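Local coordinates for protein calmodulin, putative (Entamoeba histolytica, PDB 4OCI) that binds calcium through an EF-hand loop and takes part in starting the phagocytosis of human erythrocytes, at residues E10-F15 / M57-F62. Numbering follows the deposited sequence.
Sequences ESFLLF and MSYELF. With NA (sodium ion), chain C.
Phe-12 reaches from helix 9-15 to the start of helix 59-71 and takes part in every close contact between the two segments. With CG anti to the backbone N (chi1 175°), its ring extends across to the first turn of the other helix. Tyr-59 CA lies over one ring face as a CH-pi contact, 3.8 Å from the Phe-12 centroid. The Tyr-59 ring turns an edge toward the Phe-12 face in a T-shaped pair, planes at 85°, and Tyr-59 CD1 comes within 3.7 Å of Phe-12 CG. Met-57 O meets the ring edge in its plane, 3.5 Å from Phe-12 CZ. Phe-62 CB is 3.8 Å from Phe-12 CE1, and their ring planes are at 54°, an oblique pair. Ser-58 is the N-cap; its OG accepts a weak capping hydrogen bond from Leu-61 N.

Phe-12 and Phe-62 are buried. Tyr-59, on the looser side, is partly exposed. Exposed Glu-60 binds the sodium ion through O and OE1, with Thr-63 and Ser-64.

Helix 9-15 enters the EF-hand calcium loop. Leu-23 of that loop touches Phe-12 and is joined to Met-57 by backbone hydrogen bonding, consistent with a paired EF-hand. Phe-62 and Phe-15 both rest on Leu-31 of helix 25-34.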
loop_
_atom_site.group_PDB
_atom_site.type_symbol
_atom_site.label_atom_id
_atom_site.label_comp_id
_atom_site.label_asym_id
_atom_site.label_seq_id
_atom_site.Cartn_x
_atom_site.Cartn_y
_atom_site.Cartn_z
ATOM N N GLU A 10 11.154 17.012 -13.683
ATOM C CA GLU A 10 10.389 18.182 -13.252
ATOM C C GLU A 10 9.114 17.812 -12.507
ATOM O O GLU A 10 8.781 18.397 -11.492
ATOM C CB GLU A 10 9.997 19.011 -14.460
ATOM C CG GLU A 10 10.282 20.429 -14.281
ATOM C CD GLU A 10 10.803 21.110 -15.583
ATOM O OE1 GLU A 10 11.114 22.344 -15.544
ATOM O OE2 GLU A 10 10.910 20.413 -16.634
ATOM N N SER A 11 8.452 16.772 -12.981
ATOM C CA SER A 11 7.209 16.305 -12.375
ATOM C C SER A 11 7.461 15.618 -11.050
ATOM O O SER A 11 6.735 15.800 -10.091
ATOM C CB SER A 11 6.507 15.322 -13.340
ATOM O OG SER A 11 5.960 16.063 -14.421
ATOM N N PHE A 12 8.465 14.764 -10.988
ATOM C CA PHE A 12 8.839 14.182 -9.738
ATOM C C PHE A 12 9.016 15.277 -8.653
ATOM O O PHE A 12 8.497 15.161 -7.510
ATOM C CB PHE A 12 10.178 13.366 -9.978
ATOM C CG PHE A 12 10.776 12.795 -8.716
ATOM C CD1 PHE A 12 10.526 11.469 -8.337
ATOM C CD2 PHE A 12 11.628 13.562 -7.929
ATOM C CE1 PHE A 12 11.076 10.933 -7.157
ATOM C CE2 PHE A 12 12.199 13.060 -6.759
ATOM C CZ PHE A 12 11.881 11.727 -6.360
ATOM N N LEU A 13 9.863 16.273 -8.920
ATOM C CA LEU A 13 10.212 17.299 -7.936
ATOM C C LEU A 13 9.002 18.134 -7.611
ATOM O O LEU A 13 8.811 18.638 -6.470
ATOM C CB LEU A 13 11.351 18.205 -8.493
ATOM C CG LEU A 13 12.708 17.458 -8.606
ATOM C CD1 LEU A 13 13.773 18.339 -9.343
ATOM C CD2 LEU A 13 13.131 17.063 -7.251
ATOM N N LEU A 14 8.128 18.270 -8.592
ATOM C CA LEU A 14 6.839 18.960 -8.300
ATOM C C LEU A 14 6.020 18.204 -7.222
ATOM O O LEU A 14 5.415 18.802 -6.283
ATOM C CB LEU A 14 6.084 19.078 -9.602
ATOM C CG LEU A 14 4.870 19.880 -9.976
ATOM C CD1 LEU A 14 4.834 20.024 -11.521
ATOM C CD2 LEU A 14 3.696 19.105 -9.592
ATOM N N PHE A 15 6.027 16.882 -7.302
ATOM C CA PHE A 15 5.212 16.098 -6.364
ATOM C C PHE A 15 5.962 15.819 -5.083
ATOM O O PHE A 15 5.403 15.298 -4.122
ATOM C CB PHE A 15 4.789 14.814 -7.012
ATOM C CG PHE A 15 3.575 14.978 -7.880
ATOM C CD1 PHE A 15 3.650 15.658 -9.077
ATOM C CD2 PHE A 15 2.333 14.451 -7.468
ATOM C CE1 PHE A 15 2.495 15.818 -9.888
ATOM C CE2 PHE A 15 1.172 14.614 -8.269
ATOM C CZ PHE A 15 1.254 15.290 -9.453
HETATM N N MSE A 57 11.230 7.492 -1.775
HETATM C CA MSE A 57 11.569 7.026 -3.076
HETATM C C MSE A 57 12.351 8.101 -3.855
HETATM O O MSE A 57 11.861 9.179 -4.008
HETATM C CB MSE A 57 10.281 6.628 -3.821
HETATM C CG MSE A 57 10.665 6.023 -5.180
HETATM SE SE MSE A 57 9.068 5.694 -6.113
HETATM C CE MSE A 57 9.106 3.775 -5.525
ATOM N N SER A 58 13.558 7.801 -4.308
ATOM C CA SER A 58 14.420 8.771 -5.011
ATOM C C SER A 58 13.996 8.821 -6.461
ATOM O O SER A 58 13.140 8.034 -6.895
ATOM C CB SER A 58 15.886 8.289 -4.920
ATOM O OG SER A 58 15.992 7.148 -5.759
ATOM N N TYR A 59 14.471 9.821 -7.211
ATOM C CA TYR A 59 14.117 9.924 -8.616
ATOM C C TYR A 59 14.493 8.681 -9.418
ATOM O O TYR A 59 13.767 8.259 -10.322
ATOM C CB TYR A 59 14.843 11.153 -9.235
ATOM C CG TYR A 59 14.531 11.236 -10.683
ATOM C CD1 TYR A 59 13.225 11.545 -11.120
ATOM C CD2 TYR A 59 15.496 10.911 -11.606
ATOM C CE1 TYR A 59 12.901 11.554 -12.435
ATOM C CE2 TYR A 59 15.196 10.932 -12.969
ATOM C CZ TYR A 59 13.902 11.244 -13.357
ATOM O OH TYR A 59 13.646 11.276 -14.707
ATOM N N GLU A 60 15.697 8.139 -9.194
ATOM C CA GLU A 60 16.042 6.969 -10.031
ATOM C C GLU A 60 15.277 5.663 -9.691
ATOM O O GLU A 60 14.939 4.933 -10.619
ATOM C CB GLU A 60 17.568 6.716 -10.124
ATOM C CG GLU A 60 18.268 7.759 -11.073
ATOM C CD GLU A 60 17.923 7.576 -12.636
ATOM O OE1 GLU A 60 17.373 6.485 -13.101
ATOM O OE2 GLU A 60 18.214 8.541 -13.418
ATOM N N LEU A 61 14.945 5.412 -8.414
ATOM C CA LEU A 61 14.048 4.294 -8.068
ATOM C C LEU A 61 12.678 4.540 -8.734
ATOM O O LEU A 61 12.054 3.607 -9.195
ATOM C CB LEU A 61 13.844 4.229 -6.545
ATOM C CG LEU A 61 15.092 3.637 -5.836
ATOM C CD1 LEU A 61 15.201 3.887 -4.269
ATOM C CD2 LEU A 61 15.140 2.127 -6.210
ATOM N N PHE A 62 12.198 5.790 -8.713
ATOM C CA PHE A 62 10.925 6.194 -9.353
ATOM C C PHE A 62 10.848 5.897 -10.834
ATOM O O PHE A 62 9.870 5.314 -11.302
ATOM C CB PHE A 62 10.631 7.707 -9.145
ATOM C CG PHE A 62 9.437 8.162 -9.952
ATOM C CD1 PHE A 62 8.142 7.819 -9.547
ATOM C CD2 PHE A 62 9.615 8.810 -11.167
ATOM C CE1 PHE A 62 7.028 8.156 -10.321
ATOM C CE2 PHE A 62 8.507 9.174 -11.948
ATOM C CZ PHE A 62 7.230 8.817 -11.526
HETATM NA NA NA C . 15.612 4.393 -13.020
#